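Local coordinates for putative 3-hydroxybutyryl-CoA dehydratase (Rhodopseudomonas palustris, PDB 3HIN), which probably acts as a lyase of the enoyl-CoA hydratase/isomerase family, perhaps interconverting 3-hydroxybutyryl-CoA and crotonyl-CoA by loss or addition of water, at residues A165-A168 against D169-T173; R175-S178 against A179-V183; P213-N216 against F217-Q221; S247-E250 against A251-R254. All coordinates share one frame; numbering follows the deposited sequence.

How the interactions relate
The four contacts are local, within single helices or at helix starts, in one crotonase-like chain and fall into two touching pairs. Interactions 1 and 2, with centres about 13 Å apart, share a polar seam: the carboxylate of Asp169 forms a salt bridge with Arg175 (OD2 to NH1 2.8 Å), and Arg166 probably hydrogen-bonds to the hydroxyl of Tyr177, while Met170 packs on the same ring. Interactions 3 and 4, about 14 Å apart between centres, meet through Leu214 and Asp248, whose CD2 and OD1 lie 3.7 Å apart. The pairs are well separated, interactions 1 and 4 by about 46 Å between centres, on opposite sides of the chain's centre. No ligand marks an active site among them.

Interaction 1 of 4, residues A165-A168 against D169-T173; sequences ARMA and DMMLT
Met167 and Met171, one helical turn apart, make the apolar side-chain contact here: the terminal CE of Met167 lies 3.8 Å from SD of Met171, and the two chains run obliquely to one another. Met167 reaches out fully extended, with CG anti to the backbone N (chi1 -177°), whereas Met171 bends at its last torsion. Leu141 touches both side chains, and Leu158 and Pro159 of helix 154-162 also pack on Met167.

Backbone hydrogen bonds join the turns. Met171 N donates to Met167 O at 3.0 Å and Leu172 N to Ala168 O at 2.9 Å; the equivalent bonds run from Asp169 N to Ala165 O and from Met170 N to Arg166 O.

On the polar side, a water donates both to Arg166 O, at 2.7 Å, and to Asp169 OD2, at 2.5 Å, giving this carbonyl a second donor beside Met170 N. The side-chain charges do not meet directly: Asp169 is paired with Arg175, and Arg166 hydrogen-bonds to Tyr177 OH.

The arrangement is that of an amphipathic alpha-helix, i to i+4 bonded, with methionines turned to helix 154-162 and the neighbouring loops and a charged, hydrated flank.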
ATOM      1  N   ALA A 165      -5.350  -4.727  15.957  1.00 30.84           N
ATOM      2  CA  ALA A 165      -5.012  -4.681  17.375  1.00 31.45           C
ATOM      3  C   ALA A 165      -4.681  -6.054  17.903  1.00 32.31           C
ATOM      4  O   ALA A 165      -3.655  -6.194  18.573  1.00 31.36           O
ATOM      5  CB  ALA A 165      -6.115  -4.033  18.185  1.00 29.82           C
ATOM      6  N   ARG A 166      -5.509  -7.074  17.585  1.00 32.59           N
ATOM      7  CA  ARG A 166      -5.261  -8.434  18.099  1.00 33.93           C
ATOM      8  C   ARG A 166      -4.078  -9.104  17.404  1.00 32.82           C
ATOM      9  O   ARG A 166      -3.355  -9.868  18.032  1.00 33.71           O
ATOM     10  CB  ARG A 166      -6.511  -9.349  18.054  1.00 35.28           C
ATOM     11  CG  ARG A 166      -7.671  -8.852  18.940  1.00 39.16           C
ATOM     12  CD  ARG A 166      -8.503  -9.972  19.603  1.00 47.49           C
ATOM     13  NE  ARG A 166      -9.201  -9.439  20.780  1.00 51.45           N
ATOM     14  CZ  ARG A 166      -8.932  -9.768  22.062  1.00 57.49           C
ATOM     15  NH1 ARG A 166      -9.629  -9.219  23.073  1.00 58.72           N
ATOM     16  NH2 ARG A 166      -7.991 -10.655  22.371  1.00 53.62           N
ATOM     17  N   MET A 167      -3.900  -8.792  16.129  1.00 32.65           N
ATOM     18  CA  MET A 167      -2.768  -9.287  15.359  1.00 32.07           C
ATOM     19  C   MET A 167      -1.443  -8.725  15.871  1.00 32.47           C
ATOM     20  O   MET A 167      -0.466  -9.466  16.062  1.00 31.42           O
ATOM     21  CB  MET A 167      -2.942  -9.069  13.857  1.00 30.70           C
ATOM     22  CG  MET A 167      -1.705  -9.698  13.060  1.00 26.60           C
ATOM     23  SD  MET A 167      -2.000  -9.702  11.284  1.00 22.71           S
ATOM     24  CE  MET A 167      -0.605 -10.650  10.735  1.00 30.08           C
ATOM     25  N   ALA A 168      -1.425  -7.404  16.082  1.00 30.25           N
ATOM     26  CA  ALA A 168      -0.245  -6.743  16.538  1.00 31.32           C
ATOM     27  C   ALA A 168       0.171  -7.349  17.893  1.00 31.51           C
ATOM     28  O   ALA A 168       1.355  -7.635  18.158  1.00 31.65           O
ATOM     29  CB  ALA A 168      -0.545  -5.229  16.664  1.00 28.28           C
ATOM     30  N   ASP A 169      -0.803  -7.537  18.777  1.00 31.43           N
ATOM     31  CA  ASP A 169      -0.493  -8.148  20.077  1.00 33.18           C
ATOM     32  C   ASP A 169       0.065  -9.551  19.920  1.00 32.32           C
ATOM     33  O   ASP A 169       1.073  -9.865  20.556  1.00 33.86           O
ATOM     34  CB  ASP A 169      -1.739  -8.081  20.984  1.00 33.01           C
ATOM     35  CG  ASP A 169      -1.667  -8.985  22.173  1.00 36.56           C
ATOM     36  OD1 ASP A 169      -0.627  -9.005  22.871  1.00 36.88           O
ATOM     37  OD2 ASP A 169      -2.710  -9.634  22.449  1.00 37.27           O
ATOM     38  N   MET A 170      -0.551 -10.386  19.087  1.00 32.52           N
ATOM     39  CA  MET A 170      -0.053 -11.790  18.816  1.00 32.66           C
ATOM     40  C   MET A 170       1.432 -11.778  18.362  1.00 33.66           C
ATOM     41  O   MET A 170       2.245 -12.557  18.862  1.00 35.19           O
ATOM     42  CB  MET A 170      -0.857 -12.470  17.682  1.00 31.23           C
ATOM     43  CG  MET A 170      -2.125 -13.009  18.055  1.00 29.88           C
ATOM     44  SD  MET A 170      -3.050 -13.530  16.692  1.00 23.00           S
ATOM     45  CE  MET A 170      -2.519 -15.268  16.792  1.00 28.24           C
ATOM     46  N   MET A 171       1.761 -10.881  17.433  1.00 32.83           N
ATOM     47  CA  MET A 171       3.125 -10.745  16.906  1.00 33.18           C
ATOM     48  C   MET A 171       4.099 -10.189  17.925  1.00 32.75           C
ATOM     49  O   MET A 171       5.230 -10.690  18.043  1.00 32.18           O
ATOM     50  CB  MET A 171       3.130  -9.919  15.601  1.00 30.88           C
ATOM     51  CG  MET A 171       2.160 -10.471  14.577  1.00 35.71           C
ATOM     52  SD  MET A 171       2.381  -9.674  12.949  1.00 34.11           S
ATOM     53  CE  MET A 171       3.930 -10.552  12.629  1.00 33.25           C
ATOM     54  N   LEU A 172       3.691  -9.185  18.712  1.00 31.02           N
ATOM     55  CA  LEU A 172       4.656  -8.624  19.632  1.00 29.81           C
ATOM     56  C   LEU A 172       4.954  -9.505  20.850  1.00 30.46           C
ATOM     57  O   LEU A 172       6.047  -9.363  21.456  1.00 30.44           O
ATOM     58  CB  LEU A 172       4.189  -7.255  20.134  1.00 29.77           C
ATOM     59  CG  LEU A 172       4.133  -6.179  19.037  1.00 34.14           C
ATOM     60  CD1 LEU A 172       3.292  -5.031  19.584  1.00 28.39           C
ATOM     61  CD2 LEU A 172       5.555  -5.768  18.769  1.00 32.24           C
ATOM     62  N   THR A 173       3.995 -10.348  21.247  1.00 29.75           N
ATOM     63  CA  THR A 173       4.061 -11.066  22.516  1.00 31.34           C
ATOM     64  C   THR A 173       4.053 -12.575  22.406  1.00 32.33           C
ATOM     65  O   THR A 173       4.298 -13.245  23.416  1.00 32.12           O
ATOM     66  CB  THR A 173       2.882 -10.732  23.508  1.00 30.80           C
ATOM     67  OG1 THR A 173       1.654 -11.209  22.945  1.00 31.64           O
ATOM     68  CG2 THR A 173       2.784  -9.214  23.753  1.00 31.00           C
TER
HETATM   69  O   HOH W   1      -4.096 -10.563  20.577  1.00 34.49           O

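Interaction 2 of 4, residues R175-S178 against A179-V183; sequences RVYS and AAEGV
The backbone passes from the extended strand residues Tyr177 and Ser178 straight into helix 179-185, whose first turn is closed by Gly182 N donating to Ser178 O at 2.8 Å. Ser178 is the N-cap, and with Glu181 it forms a capping box. Its hydroxyl, placed between the backbone N and the carbonyl carbon (chi1 57°), accepts from Glu181 N at 3.2 Å. In return, Ser178 N donates to Glu181 OE1 at 3.0 Å; this bond is almost straight at 179°, but meets the oxygen from above the carboxylate plane. The reciprocal pair thus occupies two amides at the strand-helix junction.

The other carboxylate oxygen turns to the aromatic ring: Glu181 OE2 lies 3.9 Å from CD1 of Tyr177, at the ring edge, with ring and carboxylate planes 66° apart. A water lies within hydrogen-bonding distance of both Val176 O and Glu181 OE1, its protons not assigned, while a second water accepts from Arg175 NE and lies near the same carbonyl. Replacing Glu181 with an alanine would probably leave Ser178 N without its side-chain acceptor and the edge of Tyr177 without its carboxylate neighbour, weakening the cap.

Tyr177 pairs by backbone hydrogen bonds with Tyr139 of strand 138-140, and its ring meets those of His185 and Phe187. Behind the cap, Ala179 and Val183 rest on Leu191 of strand 190-192, while Arg175 and Tyr177 reach back to helix 164-173, so the junction is packed between that helix and strands of both sheets.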
ATOM      1  N   ARG A 175       1.248 -14.232  21.731  1.00 36.14           N
ATOM      2  CA  ARG A 175       0.029 -14.691  22.363  1.00 36.35           C
ATOM      3  C   ARG A 175      -0.592 -15.836  21.568  1.00 36.85           C
ATOM      4  O   ARG A 175      -0.610 -15.776  20.330  1.00 34.70           O
ATOM      5  CB  ARG A 175      -0.991 -13.604  22.432  1.00 35.65           C
ATOM      6  CG  ARG A 175      -2.246 -14.046  23.131  1.00 38.11           C
ATOM      7  CD  ARG A 175      -2.942 -12.834  23.574  1.00 37.78           C
ATOM      8  NE  ARG A 175      -4.099 -13.045  24.428  1.00 40.35           N
ATOM      9  CZ  ARG A 175      -4.870 -12.013  24.742  1.00 39.94           C
ATOM     10  NH1 ARG A 175      -4.500 -10.815  24.287  1.00 35.01           N
ATOM     11  NH2 ARG A 175      -5.947 -12.144  25.508  1.00 36.27           N
ATOM     12  N   VAL A 176      -1.088 -16.858  22.282  1.00 36.41           N
ATOM     13  CA  VAL A 176      -1.808 -17.966  21.662  1.00 37.10           C
ATOM     14  C   VAL A 176      -3.315 -17.891  22.012  1.00 37.40           C
ATOM     15  O   VAL A 176      -3.707 -17.459  23.093  1.00 35.94           O
ATOM     16  CB  VAL A 176      -1.192 -19.297  22.140  1.00 38.57           C
ATOM     17  CG1 VAL A 176      -1.837 -20.511  21.437  1.00 34.64           C
ATOM     18  CG2 VAL A 176       0.393 -19.289  21.995  1.00 39.92           C
ATOM     19  N   TYR A 177      -4.147 -18.307  21.062  1.00 37.49           N
ATOM     20  CA  TYR A 177      -5.577 -18.385  21.216  1.00 37.15           C
ATOM     21  C   TYR A 177      -6.037 -19.853  21.024  1.00 38.27           C
ATOM     22  O   TYR A 177      -5.591 -20.548  20.087  1.00 38.95           O
ATOM     23  CB  TYR A 177      -6.203 -17.485  20.163  1.00 37.01           C
ATOM     24  CG  TYR A 177      -6.130 -15.949  20.470  1.00 36.23           C
ATOM     25  CD1 TYR A 177      -6.841 -15.400  21.537  1.00 41.03           C
ATOM     26  CD2 TYR A 177      -5.379 -15.085  19.714  1.00 31.53           C
ATOM     27  CE1 TYR A 177      -6.832 -14.011  21.820  1.00 38.62           C
ATOM     28  CE2 TYR A 177      -5.329 -13.702  19.994  1.00 32.86           C
ATOM     29  CZ  TYR A 177      -6.074 -13.177  21.049  1.00 35.99           C
ATOM     30  OH  TYR A 177      -6.062 -11.862  21.386  1.00 32.20           O
ATOM     31  N   SER A 178      -6.916 -20.340  21.892  1.00 37.06           N
ATOM     32  CA  SER A 178      -7.576 -21.605  21.643  1.00 37.49           C
ATOM     33  C   SER A 178      -8.654 -21.494  20.547  1.00 36.71           C
ATOM     34  O   SER A 178      -9.043 -20.406  20.098  1.00 33.75           O
ATOM     35  CB  SER A 178      -8.260 -22.127  22.962  1.00 39.22           C
ATOM     36  OG  SER A 178      -9.177 -21.137  23.450  1.00 40.22           O
ATOM     37  N   ALA A 179      -9.173 -22.659  20.166  1.00 37.11           N
ATOM     38  CA  ALA A 179     -10.292 -22.715  19.241  1.00 36.91           C
ATOM     39  C   ALA A 179     -11.522 -21.952  19.826  1.00 36.76           C
ATOM     40  O   ALA A 179     -12.166 -21.202  19.126  1.00 35.25           O
ATOM     41  CB  ALA A 179     -10.617 -24.140  19.002  1.00 36.34           C
ATOM     42  N   ALA A 180     -11.829 -22.172  21.107  1.00 36.95           N
ATOM     43  CA  ALA A 180     -12.940 -21.442  21.789  1.00 37.18           C
ATOM     44  C   ALA A 180     -12.760 -19.913  21.779  1.00 38.08           C
ATOM     45  O   ALA A 180     -13.624 -19.196  21.331  1.00 36.44           O
ATOM     46  CB  ALA A 180     -13.125 -21.936  23.206  1.00 36.99           C
ATOM     47  N   GLU A 181     -11.639 -19.421  22.291  1.00 38.98           N
ATOM     48  CA  GLU A 181     -11.320 -18.014  22.091  1.00 40.11           C
ATOM     49  C   GLU A 181     -11.415 -17.587  20.621  1.00 40.34           C
ATOM     50  O   GLU A 181     -11.939 -16.520  20.308  1.00 41.17           O
ATOM     51  CB  GLU A 181      -9.927 -17.741  22.589  1.00 40.41           C
ATOM     52  CG  GLU A 181      -9.791 -18.020  24.065  1.00 45.95           C
ATOM     53  CD  GLU A 181      -8.361 -17.806  24.545  1.00 52.92           C
ATOM     54  OE1 GLU A 181      -7.540 -18.742  24.412  1.00 54.38           O
ATOM     55  OE2 GLU A 181      -8.062 -16.690  25.039  1.00 55.43           O
ATOM     56  N   GLY A 182     -10.936 -18.420  19.709  1.00 39.28           N
ATOM     57  CA  GLY A 182     -10.779 -17.952  18.334  1.00 39.08           C
ATOM     58  C   GLY A 182     -12.083 -17.725  17.603  1.00 40.04           C
ATOM     59  O   GLY A 182     -12.211 -16.784  16.811  1.00 37.99           O
ATOM     60  N   VAL A 183     -13.088 -18.577  17.879  1.00 40.38           N
ATOM     61  CA  VAL A 183     -14.379 -18.431  17.184  1.00 39.41           C
ATOM     62  C   VAL A 183     -14.975 -17.081  17.584  1.00 40.33           C
ATOM     63  O   VAL A 183     -15.674 -16.429  16.793  1.00 40.04           O
ATOM     64  CB  VAL A 183     -15.372 -19.623  17.486  1.00 39.87           C
ATOM     65  CG1 VAL A 183     -15.769 -19.713  19.003  1.00 38.91           C
ATOM     66  CG2 VAL A 183     -16.611 -19.521  16.629  1.00 37.06           C
TER
HETATM   67  O   HOH W   2      -4.747 -15.876  24.911  1.00 41.82           O
HETATM   68  O   HOH W   3      -4.853 -19.263  24.868  1.00 43.59           O

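Interaction 3 of 4, residues P213-N216 against F217-Q221; sequences PLTN and FAVLQ
Thr215 and Val219 lie side by side and point the same way, with a methyl of each in contact: CG2 of Thr215 is 4.1 Å from CG2 of Val219. The threonine methyl stands anti to its own backbone nitrogen, its hydroxyl taking the place beside that nitrogen, which sets carbon against carbon on this flank. Val219 CG2 also approaches Thr215 O, to 3.3 Å.

One residue on round the helix, Leu220 folds back over the preceding turn, and its CD1 comes to 3.7 Å from CB of Asn216. The contact is to the aliphatic root of the asparagine and leaves its amide out of the pairing. Leu214 CD1 makes a looser approach to CB of Phe217, at 4.3 Å; the phenylalanine ring is carried away from that turn, with CG anti to the backbone N (chi1 -173°).

Beneath these pairs run four i to i+4 backbone bonds, among them Leu220 N to Asn216 O at 2.8 Å and Val219 N to Thr215 O at 3.0 Å.

This first part of helix 213-228 packs against helix 231-247, where Met241 touches Phe217 and Ala218 and Val244 touches Leu214. Elsewhere on the helix, Asn216 meets Pro108, which precedes strand 109-113, and Leu220 meets His129, just before strand 130-134.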
ATOM      1  N   PRO A 213     -23.473 -21.307  -9.641  1.00 40.93           N
ATOM      2  CA  PRO A 213     -22.083 -20.858  -9.833  1.00 41.85           C
ATOM      3  C   PRO A 213     -21.929 -19.350  -9.648  1.00 42.47           C
ATOM      4  O   PRO A 213     -20.892 -18.885  -9.123  1.00 41.27           O
ATOM      5  CB  PRO A 213     -21.801 -21.248 -11.300  1.00 42.44           C
ATOM      6  CG  PRO A 213     -22.661 -22.423 -11.510  1.00 41.57           C
ATOM      7  CD  PRO A 213     -23.957 -22.064 -10.804  1.00 41.38           C
ATOM      8  N   LEU A 214     -22.954 -18.604 -10.080  1.00 42.05           N
ATOM      9  CA  LEU A 214     -22.928 -17.155  -9.977  1.00 42.11           C
ATOM     10  C   LEU A 214     -23.109 -16.708  -8.515  1.00 41.60           C
ATOM     11  O   LEU A 214     -22.788 -15.560  -8.153  1.00 41.61           O
ATOM     12  CB  LEU A 214     -23.980 -16.533 -10.900  1.00 42.37           C
ATOM     13  CG  LEU A 214     -23.516 -15.403 -11.817  1.00 45.46           C
ATOM     14  CD1 LEU A 214     -22.196 -15.745 -12.534  1.00 48.50           C
ATOM     15  CD2 LEU A 214     -24.587 -15.074 -12.798  1.00 47.38           C
ATOM     16  N   THR A 215     -23.636 -17.590  -7.659  1.00 40.15           N
ATOM     17  CA  THR A 215     -23.672 -17.249  -6.263  1.00 40.08           C
ATOM     18  C   THR A 215     -22.249 -17.352  -5.734  1.00 39.91           C
ATOM     19  O   THR A 215     -21.779 -16.420  -5.131  1.00 37.52           O
ATOM     20  CB  THR A 215     -24.651 -18.122  -5.457  1.00 40.62           C
ATOM     21  OG1 THR A 215     -25.968 -17.655  -5.724  1.00 43.30           O
ATOM     22  CG2 THR A 215     -24.400 -17.959  -3.932  1.00 40.51           C
ATOM     23  N   ASN A 216     -21.550 -18.467  -6.007  1.00 40.02           N
ATOM     24  CA  ASN A 216     -20.144 -18.526  -5.654  1.00 41.20           C
ATOM     25  C   ASN A 216     -19.384 -17.362  -6.234  1.00 40.76           C
ATOM     26  O   ASN A 216     -18.573 -16.772  -5.539  1.00 40.19           O
ATOM     27  CB  ASN A 216     -19.409 -19.819  -6.028  1.00 41.37           C
ATOM     28  CG  ASN A 216     -19.983 -21.013  -5.340  1.00 44.84           C
ATOM     29  OD1 ASN A 216     -20.638 -20.913  -4.269  1.00 44.79           O
ATOM     30  ND2 ASN A 216     -19.830 -22.158  -5.993  1.00 44.80           N
ATOM     31  N   PHE A 217     -19.615 -17.033  -7.497  1.00 39.59           N
ATOM     32  CA  PHE A 217     -18.869 -15.895  -8.015  1.00 38.15           C
ATOM     33  C   PHE A 217     -19.082 -14.593  -7.163  1.00 36.90           C
ATOM     34  O   PHE A 217     -18.112 -13.905  -6.785  1.00 36.55           O
ATOM     35  CB  PHE A 217     -19.247 -15.638  -9.469  1.00 38.04           C
ATOM     36  CG  PHE A 217     -18.397 -14.607 -10.101  1.00 38.63           C
ATOM     37  CD1 PHE A 217     -17.136 -14.925 -10.523  1.00 40.51           C
ATOM     38  CD2 PHE A 217     -18.835 -13.295 -10.203  1.00 38.13           C
ATOM     39  CE1 PHE A 217     -16.328 -13.939 -11.103  1.00 45.89           C
ATOM     40  CE2 PHE A 217     -18.024 -12.292 -10.772  1.00 38.08           C
ATOM     41  CZ  PHE A 217     -16.779 -12.626 -11.211  1.00 43.06           C
ATOM     42  N   ALA A 218     -20.337 -14.236  -6.933  1.00 35.20           N
ATOM     43  CA  ALA A 218     -20.708 -12.953  -6.294  1.00 35.49           C
ATOM     44  C   ALA A 218     -20.165 -12.928  -4.866  1.00 35.35           C
ATOM     45  O   ALA A 218     -19.612 -11.916  -4.422  1.00 36.54           O
ATOM     46  CB  ALA A 218     -22.229 -12.784  -6.280  1.00 34.02           C
ATOM     47  N   VAL A 219     -20.292 -14.055  -4.169  1.00 34.79           N
ATOM     48  CA  VAL A 219     -19.889 -14.109  -2.798  1.00 36.01           C
ATOM     49  C   VAL A 219     -18.391 -14.177  -2.674  1.00 36.60           C
ATOM     50  O   VAL A 219     -17.807 -13.418  -1.901  1.00 38.35           O
ATOM     51  CB  VAL A 219     -20.511 -15.317  -2.073  1.00 20.00           C
ATOM     52  CG1 VAL A 219     -19.972 -15.423  -0.656  1.00 20.00           C
ATOM     53  CG2 VAL A 219     -22.028 -15.213  -2.068  1.00 20.00           C
ATOM     54  N   LEU A 220     -17.745 -15.042  -3.438  1.00 36.56           N
ATOM     55  CA  LEU A 220     -16.295 -15.242  -3.231  1.00 36.85           C
ATOM     56  C   LEU A 220     -15.488 -14.091  -3.762  1.00 37.93           C
ATOM     57  O   LEU A 220     -14.481 -13.705  -3.189  1.00 37.58           O
ATOM     58  CB  LEU A 220     -15.837 -16.532  -3.923  1.00 36.78           C
ATOM     59  CG  LEU A 220     -16.528 -17.866  -3.544  1.00 37.89           C
ATOM     60  CD1 LEU A 220     -16.144 -19.025  -4.524  1.00 35.52           C
ATOM     61  CD2 LEU A 220     -16.223 -18.248  -2.168  1.00 41.05           C
ATOM     62  N   GLN A 221     -15.917 -13.532  -4.894  1.00 38.53           N
ATOM     63  CA  GLN A 221     -15.080 -12.536  -5.556  1.00 38.28           C
ATOM     64  C   GLN A 221     -15.622 -11.146  -5.408  1.00 36.67           C
ATOM     65  O   GLN A 221     -14.856 -10.224  -5.070  1.00 35.07           O
ATOM     66  CB  GLN A 221     -14.995 -12.786  -7.077  1.00 39.13           C
ATOM     67  CG  GLN A 221     -14.915 -14.227  -7.544  1.00 47.24           C
ATOM     68  CD  GLN A 221     -13.564 -14.846  -7.351  1.00 54.41           C
ATOM     69  OE1 GLN A 221     -12.581 -14.139  -7.103  1.00 58.86           O
ATOM     70  NE2 GLN A 221     -13.505 -16.199  -7.449  1.00 56.82           N
TER

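Interaction 4 of 4, residues S247-E250 against A251-R254; sequences SDQE and AKTR
At the edge of the Arg254 guanidinium, in its plane, sits OE2 of Glu250, while the carboxylate itself stands almost perpendicular, the two planes 88° apart. Arg254 NE donates to this oxygen at 2.6 Å along a nearly straight line (178°), and OE2 receives it on its anti lone pair; NH2 adds only a weak bond to the same atom at 3.3 Å. One oxygen therefore carries the whole salt bridge, instead of two oxygens facing two nitrogens. A bend at chi2 (53°) turns the glutamate forward along the helix, toward the arginine one turn on. Arg254 NH2 also donates to Gln210 O, tying the pair to the segment before helix 213-228.

Gln249 O receives two donors from Thr253, OG1 at 2.9 Å and N at 3.0 Å, which approach from opposite faces of its carbonyl plane. Crossing the Gln249 side chain at about a right angle is Lys252, whose CD lies 3.8 Å from OE1. Asp248 caps the helix: OD2 accepts from Glu250 N at 2.9 Å.

With an alanine in place of Glu250, Arg254 NE would probably be left without its acceptor and the arginine charge without its mate within this turn.

The chemistry is that of a surface helix start: acidic Asp248 and Glu250 lie near the N-terminal end of helix 249-265, where the helix dipole would be expected to favour negative charge, with basic Arg254 one turn further on.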
ATOM      1  N   SER A 247     -30.668 -12.352 -13.166  1.00 35.38           N
ATOM      2  CA  SER A 247     -31.295 -12.509 -14.454  1.00 36.28           C
ATOM      3  C   SER A 247     -30.797 -13.793 -15.136  1.00 36.21           C
ATOM      4  O   SER A 247     -31.243 -14.120 -16.221  1.00 37.51           O
ATOM      5  CB  SER A 247     -31.184 -11.215 -15.272  1.00 37.28           C
ATOM      6  OG  SER A 247     -29.888 -11.134 -15.762  1.00 37.97           O
ATOM      7  N   ASP A 248     -29.934 -14.552 -14.442  1.00 36.21           N
ATOM      8  CA  ASP A 248     -29.356 -15.788 -14.945  1.00 37.64           C
ATOM      9  C   ASP A 248     -30.289 -17.028 -14.927  1.00 39.54           C
ATOM     10  O   ASP A 248     -31.070 -17.214 -13.960  1.00 38.12           O
ATOM     11  CB  ASP A 248     -28.142 -16.113 -14.115  1.00 37.39           C
ATOM     12  CG  ASP A 248     -27.393 -17.302 -14.631  1.00 39.66           C
ATOM     13  OD1 ASP A 248     -26.369 -17.061 -15.298  1.00 38.06           O
ATOM     14  OD2 ASP A 248     -27.816 -18.464 -14.391  1.00 41.53           O
ATOM     15  N   GLN A 249     -30.164 -17.902 -15.949  1.00 40.99           N
ATOM     16  CA  GLN A 249     -31.106 -19.018 -16.104  1.00 42.64           C
ATOM     17  C   GLN A 249     -31.187 -19.939 -14.893  1.00 43.12           C
ATOM     18  O   GLN A 249     -32.295 -20.351 -14.520  1.00 43.76           O
ATOM     19  CB  GLN A 249     -30.908 -19.799 -17.414  1.00 43.03           C
ATOM     20  CG  GLN A 249     -32.186 -20.546 -17.860  1.00 48.18           C
ATOM     21  CD  GLN A 249     -33.413 -19.588 -18.127  1.00 52.01           C
ATOM     22  OE1 GLN A 249     -33.274 -18.543 -18.781  1.00 53.46           O
ATOM     23  NE2 GLN A 249     -34.585 -19.950 -17.602  1.00 46.79           N
ATOM     24  N   GLU A 250     -30.049 -20.255 -14.274  1.00 44.21           N
ATOM     25  CA  GLU A 250     -30.037 -21.047 -13.025  1.00 45.05           C
ATOM     26  C   GLU A 250     -30.858 -20.398 -11.895  1.00 45.61           C
ATOM     27  O   GLU A 250     -31.573 -21.119 -11.156  1.00 45.52           O
ATOM     28  CB  GLU A 250     -28.612 -21.353 -12.512  1.00 45.60           C
ATOM     29  CG  GLU A 250     -28.600 -22.285 -11.232  1.00 48.55           C
ATOM     30  CD  GLU A 250     -29.414 -23.616 -11.403  1.00 51.83           C
ATOM     31  OE1 GLU A 250     -29.433 -24.170 -12.525  1.00 51.25           O
ATOM     32  OE2 GLU A 250     -30.034 -24.118 -10.421  1.00 52.01           O
ATOM     33  N   ALA A 251     -30.740 -19.065 -11.735  1.00 44.62           N
ATOM     34  CA  ALA A 251     -31.590 -18.338 -10.775  1.00 44.53           C
ATOM     35  C   ALA A 251     -33.106 -18.422 -11.091  1.00 44.79           C
ATOM     36  O   ALA A 251     -33.910 -18.591 -10.177  1.00 44.57           O
ATOM     37  CB  ALA A 251     -31.132 -16.876 -10.613  1.00 43.80           C
ATOM     38  N   LYS A 252     -33.479 -18.335 -12.352  1.00 45.04           N
ATOM     39  CA  LYS A 252     -34.878 -18.346 -12.745  1.00 46.55           C
ATOM     40  C   LYS A 252     -35.492 -19.705 -12.568  1.00 46.41           C
ATOM     41  O   LYS A 252     -36.642 -19.856 -12.286  1.00 47.59           O
ATOM     42  CB  LYS A 252     -35.002 -17.946 -14.200  1.00 45.97           C
ATOM     43  CG  LYS A 252     -34.786 -16.504 -14.469  1.00 48.00           C
ATOM     44  CD  LYS A 252     -34.303 -16.295 -15.856  1.00 51.83           C
ATOM     45  CE  LYS A 252     -34.600 -14.914 -16.326  1.00 53.88           C
ATOM     46  NZ  LYS A 252     -34.304 -14.840 -17.763  1.00 54.25           N
ATOM     47  N   THR A 253     -34.672 -20.693 -12.759  1.00 46.92           N
ATOM     48  CA  THR A 253     -35.065 -22.082 -12.683  1.00 47.50           C
ATOM     49  C   THR A 253     -35.422 -22.372 -11.236  1.00 47.71           C
ATOM     50  O   THR A 253     -36.465 -22.949 -10.962  1.00 48.18           O
ATOM     51  CB  THR A 253     -33.937 -23.012 -13.180  1.00 47.19           C
ATOM     52  OG1 THR A 253     -33.759 -22.833 -14.592  1.00 47.03           O
ATOM     53  CG2 THR A 253     -34.282 -24.450 -12.921  1.00 47.87           C
ATOM     54  N   ARG A 254     -34.558 -21.936 -10.328  1.00 47.42           N
ATOM     55  CA  ARG A 254     -34.764 -22.065  -8.900  1.00 48.25           C
ATOM     56  C   ARG A 254     -35.972 -21.306  -8.405  1.00 49.18           C
ATOM     57  O   ARG A 254     -36.716 -21.839  -7.620  1.00 49.90           O
ATOM     58  CB  ARG A 254     -33.500 -21.633  -8.123  1.00 48.39           C
ATOM     59  CG  ARG A 254     -32.480 -22.778  -7.958  1.00 47.14           C
ATOM     60  CD  ARG A 254     -31.112 -22.255  -7.633  1.00 48.88           C
ATOM     61  NE  ARG A 254     -30.081 -23.223  -8.009  1.00 47.24           N
ATOM     62  CZ  ARG A 254     -29.158 -23.689  -7.173  1.00 47.72           C
ATOM     63  NH1 ARG A 254     -29.113 -23.243  -5.904  1.00 44.26           N
ATOM     64  NH2 ARG A 254     -28.270 -24.582  -7.622  1.00 46.23           N
TER